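Local coordinates for DegV family protein (Eubacterium eligens, PDB 3FDJ) that has no established function but belongs to the DegV family, some of whose members bind fatty acids, so it may be a lipid-binding protein, at residues M4-D9 and E77-I83; L69-D75 and A97-Y101; A108-V112 and F139-D143. All coordinates share one frame. Where two conformers were deposited one is given. Numbering follows the deposited sequence.

Contact 1: M4-D9 and E77-I83; sequences MRLVAD and EIFVVTI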
HETATM    1  N   MSE A   4      10.270   0.990  20.502  1.00 17.21           N
HETATM    2  CA  MSE A   4       9.041   1.465  19.844  1.00 15.32           C
HETATM    3  C   MSE A   4       8.394   0.381  18.996  1.00 13.94           C
HETATM    4  O   MSE A   4       9.032  -0.591  18.613  1.00 16.29           O
HETATM    5  CB  MSE A   4       9.319   2.693  19.004  1.00 14.80           C
HETATM    6  CG  MSE A   4      10.045   3.754  19.780  1.00 15.36           C
HETATM    7 SE   MSE A   4      10.007   5.464  18.846  0.80 17.16          SE
HETATM    8  CE  MSE A   4      11.594   6.186  19.647  1.00 18.19           C
ATOM      9  N   ARG A   5       7.110   0.530  18.745  1.00 10.95           N
ATOM     10  CA  ARG A   5       6.345  -0.447  18.008  1.00  9.46           C
ATOM     11  C   ARG A   5       5.773   0.200  16.756  1.00  8.99           C
ATOM     12  O   ARG A   5       5.181   1.288  16.824  1.00  8.71           O
ATOM     13  CB  ARG A   5       5.190  -0.949  18.855  1.00  9.96           C
ATOM     14  CG  ARG A   5       4.220  -1.868  18.137  1.00 11.05           C
ATOM     15  CD  ARG A   5       3.170  -2.412  19.102  1.00 15.67           C
ATOM     16  NE  ARG A   5       3.799  -3.441  19.867  1.00 19.59           N
ATOM     17  CZ  ARG A   5       3.655  -4.753  19.682  1.00 22.00           C
ATOM     18  NH1 ARG A   5       2.794  -5.265  18.805  1.00 23.73           N
ATOM     19  NH2 ARG A   5       4.357  -5.556  20.436  1.00 23.76           N
ATOM     20  N   LEU A   6       5.923  -0.490  15.634  1.00  7.62           N
ATOM     21  CA  LEU A   6       5.304  -0.106  14.377  1.00  8.37           C
ATOM     22  C   LEU A   6       4.085  -1.007  14.068  1.00  8.22           C
ATOM     23  O   LEU A   6       4.145  -2.224  14.214  1.00  8.65           O
ATOM     24  CB  LEU A   6       6.345  -0.155  13.241  1.00  8.16           C
ATOM     25  CG  LEU A   6       7.598   0.705  13.431  1.00 10.24           C
ATOM     26  CD1 LEU A   6       8.527   0.616  12.172  1.00 11.25           C
ATOM     27  CD2 LEU A   6       7.269   2.148  13.786  1.00  8.85           C
ATOM     28  N   VAL A   7       2.980  -0.393  13.658  1.00  8.66           N
ATOM     29  CA  VAL A   7       1.754  -1.111  13.322  1.00  8.59           C
ATOM     30  C   VAL A   7       1.271  -0.597  11.973  1.00  9.28           C
ATOM     31  O   VAL A   7       1.403   0.611  11.677  1.00  9.23           O
ATOM     32  CB  VAL A   7       0.667  -0.895  14.409  1.00  9.39           C
ATOM     33  CG1 VAL A   7      -0.621  -1.656  14.088  1.00  9.55           C
ATOM     34  CG2 VAL A   7       1.175  -1.349  15.809  1.00  7.98           C
ATOM     35  N   ALA A   8       0.733  -1.486  11.140  1.00  7.99           N
ATOM     36  CA  ALA A   8       0.145  -1.045   9.877  1.00  8.71           C
ATOM     37  C   ALA A   8      -1.010  -1.923   9.509  1.00  9.60           C
ATOM     38  O   ALA A   8      -1.049  -3.087   9.876  1.00  9.83           O
ATOM     39  CB  ALA A   8       1.193  -1.065   8.758  1.00  7.72           C
ATOM     40  N   ASP A   9      -1.973  -1.383   8.766  1.00 10.02           N
ATOM     41  CA  ASP A   9      -2.933  -2.273   8.168  1.00 11.34           C
ATOM     42  C   ASP A   9      -2.307  -3.123   7.049  1.00 10.80           C
ATOM     43  O   ASP A   9      -1.246  -2.800   6.490  1.00 10.06           O
ATOM     44  CB  ASP A   9      -4.180  -1.551   7.721  1.00 12.10           C
ATOM     45  CG  ASP A   9      -3.935  -0.662   6.567  1.00 15.69           C
ATOM     46  OD1 ASP A   9      -3.598  -1.203   5.470  1.00 21.77           O
ATOM     47  OD2 ASP A   9      -4.124   0.571   6.736  1.00 20.58           O
ATOM     48  N   GLU A  77       5.149   3.559  23.009  1.00 10.91           N
ATOM     49  CA  GLU A  77       5.444   4.411  21.857  1.00 11.09           C
ATOM     50  C   GLU A  77       5.101   3.636  20.586  1.00 10.01           C
ATOM     51  O   GLU A  77       5.731   2.627  20.269  1.00  9.62           O
ATOM     52  CB  GLU A  77       6.938   4.812  21.814  1.00 12.04           C
ATOM     53  CG  GLU A  77       7.345   5.695  22.944  1.00 14.18           C
ATOM     54  CD  GLU A  77       8.835   6.043  22.986  1.00 17.34           C
ATOM     55  OE1 GLU A  77       9.704   5.148  22.885  1.00 18.01           O
ATOM     56  OE2 GLU A  77       9.115   7.236  23.196  1.00 20.80           O
ATOM     57  N   ILE A  78       4.086   4.101  19.872  1.00  8.69           N
ATOM     58  CA  ILE A  78       3.549   3.395  18.725  1.00  8.09           C
ATOM     59  C   ILE A  78       3.341   4.337  17.555  1.00  8.53           C
ATOM     60  O   ILE A  78       2.792   5.441  17.717  1.00  7.59           O
ATOM     61  CB  ILE A  78       2.190   2.723  19.057  1.00  8.07           C
ATOM     62  CG1 ILE A  78       2.293   1.818  20.300  1.00  8.73           C
ATOM     63  CG2 ILE A  78       1.617   1.928  17.828  1.00  8.99           C
ATOM     64  CD1 ILE A  78       0.959   1.185  20.717  1.00  9.25           C
ATOM     65  N   PHE A  79       3.785   3.891  16.378  1.00  8.30           N
ATOM     66  CA  PHE A  79       3.441   4.530  15.124  1.00  8.27           C
ATOM     67  C   PHE A  79       2.547   3.563  14.371  1.00  8.41           C
ATOM     68  O   PHE A  79       2.850   2.366  14.262  1.00  8.13           O
ATOM     69  CB  PHE A  79       4.681   4.898  14.285  1.00  8.25           C
ATOM     70  CG  PHE A  79       5.463   6.039  14.839  1.00  9.92           C
ATOM     71  CD1 PHE A  79       5.029   7.355  14.671  1.00  8.92           C
ATOM     72  CD2 PHE A  79       6.626   5.818  15.550  1.00 10.95           C
ATOM     73  CE1 PHE A  79       5.760   8.404  15.198  1.00  9.04           C
ATOM     74  CE2 PHE A  79       7.353   6.880  16.112  1.00 11.88           C
ATOM     75  CZ  PHE A  79       6.909   8.164  15.944  1.00 10.87           C
ATOM     76  N   VAL A  80       1.436   4.089  13.860  1.00  8.91           N
ATOM     77  CA  VAL A  80       0.472   3.306  13.093  1.00  9.07           C
ATOM     78  C   VAL A  80       0.391   3.878  11.701  1.00 10.17           C
ATOM     79  O   VAL A  80       0.108   5.075  11.553  1.00 12.73           O
ATOM     80  CB  VAL A  80      -0.926   3.359  13.736  1.00  8.48           C
ATOM     81  CG1 VAL A  80      -1.866   2.377  13.019  1.00 10.85           C
ATOM     82  CG2 VAL A  80      -0.867   3.037  15.249  1.00  9.88           C
ATOM     83  N   VAL A  81       0.627   3.061  10.670  1.00  8.64           N
ATOM     84  CA  VAL A  81       0.514   3.543   9.283  1.00  8.78           C
ATOM     85  C   VAL A  81      -0.742   2.958   8.655  1.00  8.98           C
ATOM     86  O   VAL A  81      -0.985   1.754   8.751  1.00  9.01           O
ATOM     87  CB  VAL A  81       1.765   3.184   8.466  1.00  9.07           C
ATOM     88  CG1 VAL A  81       1.660   3.729   7.012  1.00  9.30           C
ATOM     89  CG2 VAL A  81       3.031   3.737   9.163  1.00  8.33           C
ATOM     90  N   THR A  82      -1.572   3.810   8.067  1.00  9.10           N
ATOM     91  CA  THR A  82      -2.809   3.347   7.460  1.00  9.39           C
ATOM     92  C   THR A  82      -2.875   3.674   5.973  1.00  9.59           C
ATOM     93  O   THR A  82      -2.229   4.583   5.487  1.00  9.96           O
ATOM     94  CB  THR A  82      -4.099   3.920   8.126  1.00  9.82           C
ATOM     95  OG1 THR A  82      -4.296   5.289   7.756  1.00 10.64           O
ATOM     96  CG2 THR A  82      -4.068   3.799   9.690  1.00 10.88           C
ATOM     97  N   ILE A  83      -3.667   2.886   5.264  0.50  9.48           N
ATOM     98  CA  ILE A  83      -4.067   3.178   3.894  0.50  9.44           C
ATOM     99  C   ILE A  83      -4.821   4.521   3.885  0.50  9.15           C
ATOM    100  O   ILE A  83      -5.424   4.931   4.889  0.50  8.04           O
ATOM    101  CB  ILE A  83      -4.913   2.001   3.346  0.50  9.63           C
ATOM    102  CG1 ILE A  83      -5.420   2.239   1.900  0.50  9.22           C
ATOM    103  CG2 ILE A  83      -6.053   1.725   4.276  0.50 10.87           C
ATOM    104  CD1 ILE A  83      -5.865   0.941   1.226  0.50 10.50           C
TER
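Glu77 opens the pairing of two parallel strands: its carbonyl O accepts the N-H of Arg5 at 2.9 Å. Its side chain runs beside that of selenomethionine Met4, with Met4 CG 3.4 Å from Glu77 OE1, at an end of the sheet where both can stay partly exposed. Ile78 packs next to Val7 (CG2 to CG2, 3.9 Å). Its neighbour Arg5 shares that face near the root but sends its guanidinium to a salt bridge with Asp75. Phe79 is bonded through both polar backbone atoms, from its N to Arg5 O (3.0 Å) and from Val7 N to Phe79 O (2.8 Å). Its side chain emerges on the other face, where Leu6 CD2 lies 3.8 Å from Phe79 CB and the selenium of Met4 meets the ring edge in a Met-aromatic contact, 5.4 Å from the centroid.

These strands are the inner part of an alpha/beta sheet with helices on both faces: helix 90-102 borders the Ile78 and Val80 side, helix 120-134 the Leu6 and Val81 side. Apolar side chains suit burial on both faces, and beta-branched valine the extended backbone. Val80 CG2 sits 4.3 Å from Val7 CB, and Val81, whose N bonds Val7 O (2.8 Å), lies beside small Ala8. Val81 O receives a longer bond from Asp9 N (3.3 Å). Thr82 turns away and donates OG1 to Ile83 O (3.1 Å). At Ile83 a side chain replaces the backbone, as Asp9 OD2 accepts Ile83 N at 2.8 Å, and the Ile83 side chain approaches a bound hexaethylene glycol, probably from the crystallisation liquor.

Contact 2: L69-D75 and A97-Y101; sequences LEAFGDD and ARAVY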
ATOM      1  N   LEU A  69      -6.454  -2.837  18.851  1.00 10.40           N
ATOM      2  CA  LEU A  69      -6.002  -2.875  20.247  1.00 10.73           C
ATOM      3  C   LEU A  69      -5.088  -4.048  20.505  1.00 11.76           C
ATOM      4  O   LEU A  69      -4.074  -3.899  21.177  1.00 11.15           O
ATOM      5  CB  LEU A  69      -7.191  -2.890  21.214  1.00 11.01           C
ATOM      6  CG  LEU A  69      -8.005  -1.591  21.235  1.00 11.17           C
ATOM      7  CD1 LEU A  69      -9.236  -1.764  22.158  1.00 12.01           C
ATOM      8  CD2 LEU A  69      -7.146  -0.402  21.708  1.00 10.79           C
ATOM      9  N   GLU A  70      -5.433  -5.202  19.941  1.00 13.35           N
ATOM     10  CA  GLU A  70      -4.583  -6.391  20.050  1.00 14.72           C
ATOM     11  C   GLU A  70      -3.200  -6.079  19.473  1.00 14.40           C
ATOM     12  O   GLU A  70      -2.182  -6.414  20.073  1.00 14.22           O
ATOM     13  CB  GLU A  70      -5.212  -7.573  19.319  1.00 15.44           C
ATOM     14  CG  GLU A  70      -4.441  -8.875  19.449  1.00 20.85           C
ATOM     15  CD  GLU A  70      -5.131 -10.059  18.779  1.00 26.29           C
ATOM     16  OE1 GLU A  70      -5.574  -9.941  17.608  1.00 29.33           O
ATOM     17  OE2 GLU A  70      -5.204 -11.121  19.425  1.00 31.03           O
ATOM     18  N   ALA A  71      -3.161  -5.388  18.341  1.00 13.73           N
ATOM     19  CA  ALA A  71      -1.894  -5.099  17.668  1.00 13.08           C
ATOM     20  C   ALA A  71      -1.033  -4.095  18.408  1.00 13.17           C
ATOM     21  O   ALA A  71       0.189  -4.111  18.281  1.00 13.14           O
ATOM     22  CB  ALA A  71      -2.139  -4.607  16.248  1.00 13.43           C
ATOM     23  N   PHE A  72      -1.666  -3.181  19.143  1.00 12.37           N
ATOM     24  CA  PHE A  72      -0.921  -2.182  19.904  1.00 12.29           C
ATOM     25  C   PHE A  72      -0.214  -2.854  21.070  1.00 13.33           C
ATOM     26  O   PHE A  72       0.808  -2.377  21.535  1.00 12.29           O
ATOM     27  CB  PHE A  72      -1.839  -1.077  20.454  1.00 11.74           C
ATOM     28  CG  PHE A  72      -2.541  -0.226  19.406  1.00 11.54           C
ATOM     29  CD1 PHE A  72      -2.139  -0.181  18.081  1.00  8.95           C
ATOM     30  CD2 PHE A  72      -3.595   0.589  19.792  1.00 11.89           C
ATOM     31  CE1 PHE A  72      -2.799   0.611  17.149  1.00 11.32           C
ATOM     32  CE2 PHE A  72      -4.242   1.400  18.871  1.00 12.72           C
ATOM     33  CZ  PHE A  72      -3.846   1.398  17.534  1.00  9.67           C
ATOM     34  N   GLY A  73      -0.799  -3.939  21.571  1.00 14.37           N
ATOM     35  CA  GLY A  73      -0.239  -4.670  22.681  1.00 15.69           C
ATOM     36  C   GLY A  73      -0.266  -3.821  23.930  1.00 16.00           C
ATOM     37  O   GLY A  73      -1.334  -3.342  24.360  1.00 15.88           O
ATOM     38  N   ASP A  74       0.898  -3.618  24.526  1.00 16.26           N
ATOM     39  CA  ASP A  74       0.977  -2.744  25.690  1.00 16.97           C
ATOM     40  C   ASP A  74       2.190  -1.810  25.619  1.00 16.41           C
ATOM     41  O   ASP A  74       2.726  -1.349  26.630  1.00 16.58           O
ATOM     42  CB  ASP A  74       0.919  -3.559  26.986  1.00 18.63           C
ATOM     43  CG  ASP A  74       2.224  -4.180  27.346  1.00 22.42           C
ATOM     44  OD1 ASP A  74       2.938  -4.633  26.422  1.00 28.58           O
ATOM     45  OD2 ASP A  74       2.539  -4.195  28.567  1.00 28.78           O
ATOM     46  N   ASP A  75       2.598  -1.478  24.404  1.00 14.88           N
ATOM     47  CA  ASP A  75       3.755  -0.609  24.252  1.00 14.64           C
ATOM     48  C   ASP A  75       3.383   0.853  24.438  1.00 13.72           C
ATOM     49  O   ASP A  75       2.245   1.271  24.221  1.00 11.90           O
ATOM     50  CB  ASP A  75       4.435  -0.884  22.908  1.00 15.32           C
ATOM     51  CG  ASP A  75       5.231  -2.181  22.942  1.00 18.08           C
ATOM     52  OD1 ASP A  75       5.803  -2.506  24.015  1.00 25.46           O
ATOM     53  OD2 ASP A  75       5.271  -2.916  21.942  1.00 20.68           O
ATOM     54  N   ALA A  97      -9.441   3.406  17.734  1.00  7.41           N
ATOM     55  CA  ALA A  97      -8.690   2.494  18.592  1.00  7.59           C
ATOM     56  C   ALA A  97      -7.644   3.247  19.438  1.00  6.97           C
ATOM     57  O   ALA A  97      -7.452   2.926  20.611  1.00  7.20           O
ATOM     58  CB  ALA A  97      -8.025   1.391  17.728  1.00  7.59           C
ATOM     59  N   ARG A  98      -6.991   4.244  18.855  1.00  7.17           N
ATOM     60  CA  ARG A  98      -6.030   5.080  19.585  1.00  7.48           C
ATOM     61  C   ARG A  98      -6.715   5.748  20.775  1.00  7.29           C
ATOM     62  O   ARG A  98      -6.154   5.840  21.858  1.00  7.40           O
ATOM     63  CB  ARG A  98      -5.433   6.148  18.668  1.00  7.13           C
ATOM     64  CG  ARG A  98      -4.572   7.178  19.352  1.00  8.96           C
ATOM     65  CD  ARG A  98      -3.981   8.145  18.375  1.00 10.04           C
ATOM     66  NE  ARG A  98      -3.279   9.217  19.062  1.00 10.82           N
ATOM     67  CZ  ARG A  98      -3.815  10.341  19.513  1.00 14.71           C
ATOM     68  NH1 ARG A  98      -5.117  10.605  19.381  1.00 16.25           N
ATOM     69  NH2 ARG A  98      -3.037  11.223  20.128  1.00 14.94           N
ATOM     70  N   ALA A  99      -7.938   6.215  20.541  1.00  7.41           N
ATOM     71  CA  ALA A  99      -8.714   6.899  21.575  1.00  7.53           C
ATOM     72  C   ALA A  99      -8.917   6.008  22.796  1.00  7.85           C
ATOM     73  O   ALA A  99      -8.771   6.455  23.945  1.00  7.72           O
ATOM     74  CB  ALA A  99     -10.058   7.348  20.999  1.00  7.79           C
ATOM     75  N   VAL A 100      -9.327   4.769  22.546  1.00  7.15           N
ATOM     76  CA  VAL A 100      -9.517   3.799  23.605  1.00  6.67           C
ATOM     77  C   VAL A 100      -8.168   3.465  24.257  1.00  5.91           C
ATOM     78  O   VAL A 100      -8.050   3.400  25.492  1.00  5.26           O
ATOM     79  CB  VAL A 100     -10.181   2.517  23.053  1.00  7.36           C
ATOM     80  CG1 VAL A 100     -10.173   1.404  24.116  1.00  9.00           C
ATOM     81  CG2 VAL A 100     -11.639   2.841  22.564  1.00 10.18           C
ATOM     82  N   TYR A 101      -7.144   3.285  23.442  1.00  6.57           N
ATOM     83  CA  TYR A 101      -5.816   2.889  23.969  1.00  6.90           C
ATOM     84  C   TYR A 101      -5.253   3.954  24.938  1.00  7.34           C
ATOM     85  O   TYR A 101      -4.756   3.640  26.010  1.00  7.57           O
ATOM     86  CB  TYR A 101      -4.864   2.628  22.816  1.00  7.18           C
ATOM     87  CG  TYR A 101      -3.586   1.924  23.224  1.00  6.51           C
ATOM     88  CD1 TYR A 101      -3.580   0.550  23.440  1.00  9.67           C
ATOM     89  CD2 TYR A 101      -2.397   2.627  23.385  1.00  8.81           C
ATOM     90  CE1 TYR A 101      -2.413  -0.112  23.819  1.00  9.47           C
ATOM     91  CE2 TYR A 101      -1.219   1.985  23.758  1.00  8.30           C
ATOM     92  CZ  TYR A 101      -1.239   0.608  23.962  1.00  9.34           C
ATOM     93  OH  TYR A 101      -0.104  -0.056  24.328  1.00 11.72           O
TER
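Tyr101 has chi1 in the t well (-167°), which swings its ring out from helix 90-102 toward the end of helix 65-72 and lets it act as both an apolar platform and a polar reach. The phenol OH donates to Asp75 O, with Tyr101 OH and Asp75 O 2.7 Å apart, giving the loop after the helix a fixed partner without charge. Phe72 CB lies over the face of that ring, a CH-pi contact 4.0 Å from the centroid, and chi1 at -64° (m) turns the Phe72 ring edge to Tyr101. This T-shaped pair has centroids 5.2 Å apart and planes at 80°. Along the same phenyl ring, Phe72 CE2 lies 4.0 Å from Ala97 CB, where a small residue leaves room for an aromatic.

Two helices flanking one face of the alpha/beta sheet thus meet here, and Phe72 and Tyr101 both also touch Ile78 of the strand beneath. Leu69, in the m,t rotamer, spreads its two methyls: CD1 meets Val100 CG1 at 3.8 Å, whereas CD2 lies 4.0 Å from Tyr101 CB and 3.5 Å from Ala97 O. Helix 65-72 stops at Gly73, whose positive phi (66°) suits a residue lacking CB. The chain then turns past the phenol edge, bringing Gly73 O within 3.4 Å of Tyr101 CE1, while the Asp75 carboxylate is engaged in a salt bridge with Arg5.

Contact 3: A108-V112 and F139-D143; sequences AKVRV and FEEID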
ATOM      1  N   ALA A 108       1.232   6.355  27.284  1.00 13.66           N
ATOM      2  CA  ALA A 108       1.398   5.993  25.877  1.00 12.99           C
ATOM      3  C   ALA A 108       1.405   7.215  24.981  1.00 12.06           C
ATOM      4  O   ALA A 108       0.702   8.194  25.235  1.00 12.15           O
ATOM      5  CB  ALA A 108       0.298   5.039  25.426  1.00 13.12           C
ATOM      6  N   LYS A 109       2.197   7.124  23.918  1.00 10.87           N
ATOM      7  CA  LYS A 109       2.149   8.040  22.787  1.00 10.98           C
ATOM      8  C   LYS A 109       1.881   7.226  21.542  1.00  9.51           C
ATOM      9  O   LYS A 109       2.597   6.244  21.275  1.00  9.05           O
ATOM     10  CB  LYS A 109       3.498   8.720  22.617  1.00 11.45           C
ATOM     11  CG  LYS A 109       3.893   9.542  23.807  1.00 14.16           C
ATOM     12  CD  LYS A 109       5.140  10.383  23.529  1.00 18.62           C
ATOM     13  CE  LYS A 109       6.392   9.834  24.152  1.00 22.53           C
ATOM     14  NZ  LYS A 109       7.064  10.959  24.905  1.00 24.61           N
ATOM     15  N   VAL A 110       0.863   7.621  20.783  1.00  8.63           N
ATOM     16  CA  VAL A 110       0.475   6.915  19.591  1.00  7.94           C
ATOM     17  C   VAL A 110       0.247   7.897  18.480  1.00  9.09           C
ATOM     18  O   VAL A 110      -0.541   8.835  18.632  1.00  9.17           O
ATOM     19  CB  VAL A 110      -0.826   6.104  19.817  1.00  8.51           C
ATOM     20  CG1 VAL A 110      -1.191   5.304  18.556  1.00  9.22           C
ATOM     21  CG2 VAL A 110      -0.675   5.154  21.042  1.00  8.01           C
ATOM     22  N   ARG A 111       0.923   7.701  17.360  1.00  8.73           N
ATOM     23  CA  ARG A 111       0.744   8.574  16.200  1.00  9.27           C
ATOM     24  C   ARG A 111       0.165   7.717  15.110  1.00  9.49           C
ATOM     25  O   ARG A 111       0.766   6.694  14.744  1.00 10.86           O
ATOM     26  CB  ARG A 111       2.068   9.181  15.746  1.00  9.65           C
ATOM     27  CG  ARG A 111       2.029   9.748  14.313  1.00 10.03           C
ATOM     28  CD  ARG A 111       1.095  10.962  14.173  1.00 12.96           C
ATOM     29  NE  ARG A 111       0.769  11.223  12.761  1.00 12.89           N
ATOM     30  CZ  ARG A 111       1.578  11.809  11.869  1.00 14.14           C
ATOM     31  NH1 ARG A 111       1.150  11.987  10.635  1.00 13.72           N
ATOM     32  NH2 ARG A 111       2.792  12.247  12.192  1.00 13.55           N
ATOM     33  N   VAL A 112      -1.003   8.112  14.614  1.00  8.47           N
ATOM     34  CA  VAL A 112      -1.598   7.445  13.455  1.00  8.40           C
ATOM     35  C   VAL A 112      -1.241   8.284  12.226  1.00  8.79           C
ATOM     36  O   VAL A 112      -1.516   9.492  12.201  1.00  8.56           O
ATOM     37  CB  VAL A 112      -3.102   7.270  13.578  1.00  7.95           C
ATOM     38  CG1 VAL A 112      -3.637   6.520  12.356  1.00  8.47           C
ATOM     39  CG2 VAL A 112      -3.504   6.530  14.887  1.00  6.98           C
ATOM     40  N   PHE A 139      10.735   9.792  19.870  1.00 11.88           N
ATOM     41  CA  PHE A 139       9.374   9.718  19.329  1.00 11.32           C
ATOM     42  C   PHE A 139       8.928  11.051  18.713  1.00 11.25           C
ATOM     43  O   PHE A 139       8.449  11.083  17.572  1.00 11.57           O
ATOM     44  CB  PHE A 139       8.377   9.273  20.401  1.00 10.63           C
ATOM     45  CG  PHE A 139       6.965   9.121  19.898  1.00 10.57           C
ATOM     46  CD1 PHE A 139       6.130  10.203  19.830  1.00 11.05           C
ATOM     47  CD2 PHE A 139       6.490   7.883  19.481  1.00 12.88           C
ATOM     48  CE1 PHE A 139       4.821  10.065  19.365  1.00 12.28           C
ATOM     49  CE2 PHE A 139       5.197   7.739  19.011  1.00 11.72           C
ATOM     50  CZ  PHE A 139       4.363   8.839  18.955  1.00 12.80           C
ATOM     51  N   GLU A 140       9.121  12.137  19.452  1.00 11.72           N
ATOM     52  CA  GLU A 140       8.672  13.446  18.995  1.00 12.66           C
ATOM     53  C   GLU A 140       9.435  13.908  17.745  1.00 12.22           C
ATOM     54  O   GLU A 140       8.847  14.514  16.853  1.00 12.71           O
ATOM     55  CB  GLU A 140       8.784  14.472  20.112  1.00 14.04           C
ATOM     56  CG  GLU A 140       7.854  14.189  21.302  1.00 15.97           C
ATOM     57  CD  GLU A 140       8.327  13.080  22.238  1.00 19.42           C
ATOM     58  OE1 GLU A 140       9.529  12.632  22.194  1.00 17.71           O
ATOM     59  OE2 GLU A 140       7.441  12.642  23.022  1.00 24.40           O
ATOM     60  N   GLU A 141      10.709  13.567  17.649  1.00 11.69           N
ATOM     61  CA  GLU A 141      11.489  13.894  16.452  1.00 11.87           C
ATOM     62  C   GLU A 141      10.970  13.148  15.235  1.00 11.58           C
ATOM     63  O   GLU A 141      10.843  13.720  14.147  1.00 10.95           O
ATOM     64  CB  GLU A 141      12.975  13.590  16.668  1.00 12.70           C
ATOM     65  CG  GLU A 141      13.610  14.455  17.745  1.00 15.34           C
ATOM     66  CD  GLU A 141      15.038  14.072  18.140  1.00 19.75           C
ATOM     67  OE1 GLU A 141      15.436  12.880  18.022  1.00 19.26           O
ATOM     68  OE2 GLU A 141      15.758  14.981  18.631  1.00 18.94           O
ATOM     69  N   ILE A 142      10.678  11.863  15.429  1.00 10.06           N
ATOM     70  CA  ILE A 142      10.228  11.000  14.352  1.00  9.67           C
ATOM     71  C   ILE A 142       8.832  11.432  13.905  1.00 10.21           C
ATOM     72  O   ILE A 142       8.547  11.544  12.702  1.00 10.06           O
ATOM     73  CB  ILE A 142      10.204   9.517  14.788  1.00  9.38           C
ATOM     74  CG1 ILE A 142      11.606   9.046  15.144  1.00  9.44           C
ATOM     75  CG2 ILE A 142       9.582   8.653  13.683  1.00  9.81           C
ATOM     76  CD1 ILE A 142      11.643   7.687  15.902  1.00 12.96           C
ATOM     77  N   ASP A 143       7.980  11.732  14.880  1.00 10.32           N
ATOM     78  CA  ASP A 143       6.597  12.110  14.614  1.00 11.51           C
ATOM     79  C   ASP A 143       6.551  13.366  13.722  1.00 11.94           C
ATOM     80  O   ASP A 143       5.741  13.439  12.837  1.00 14.13           O
ATOM     81  CB  ASP A 143       5.874  12.340  15.937  1.00 11.83           C
ATOM     82  CG  ASP A 143       4.388  12.666  15.772  1.00 15.22           C
ATOM     83  OD1 ASP A 143       3.797  12.327  14.735  1.00 18.83           O
ATOM     84  OD2 ASP A 143       3.811  13.242  16.718  1.00 20.28           O
TER
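Two salt bridges tie strand 109-114 to the first turns of helix 139-150. Lys109 NZ donates to Glu140 OE2 at 2.6 Å, and Arg111 NH2 donates to Asp143 OD1 at 2.7 Å, the carboxylate oxygen lying at the guanidinium edge. Arg111 NH2 has a second acidic partner in Asp147, one turn further along the helix. Arg111 NE bonds Val112 O (2.9 Å), which holds the arginine against its own strand.

Between the two ion pairs lies Phe139. Its ring takes Lys109 CB over one face, a CH-pi contact 3.9 Å from the centroid, and its CZ approaches Arg111 CB at 4.0 Å. It stacks with Phe79 of the adjacent strand. Strand alternation allows this, since Lys109 and Arg111 point to the helix while Val110 and Val112 turn to the opposite side of the sheet. The two axes run nearly parallel (9°), 10.3 Å apart, a usual layering of helix on sheet in alpha/beta folds.

Long basic residues suit the sheet's edge here: the stem of Lys109 lies over the ring face, that of Arg111 meets it at CZ, and their charged ends reach acidic residues on the helix, so hydrophobic and ionic attraction act through the same side chains.

Overall arrangement
Strand 77-82 connects all three: it forms half of contact 1, lies under the aromatic pair of contact 2, and bonds through its backbone to strand 109-114 of contact 3. Contact 1 is the buried one, dominated by backbone hydrogen bonds and aliphatic side chains. The other two, only partly buried, lie against different faces of the sheet. There, contact 2 joins helix to helix by aromatic and aliphatic packing, with one phenol bond to the loop that follows, while contact 3 joins strand to helix by salt bridges around a phenyl ring. Arg5 crosses from contact 1 to Asp75 of contact 2, and helix 90-102, in contact 2, is the beta-alpha-beta crossover between strands 77-82 and 109-114.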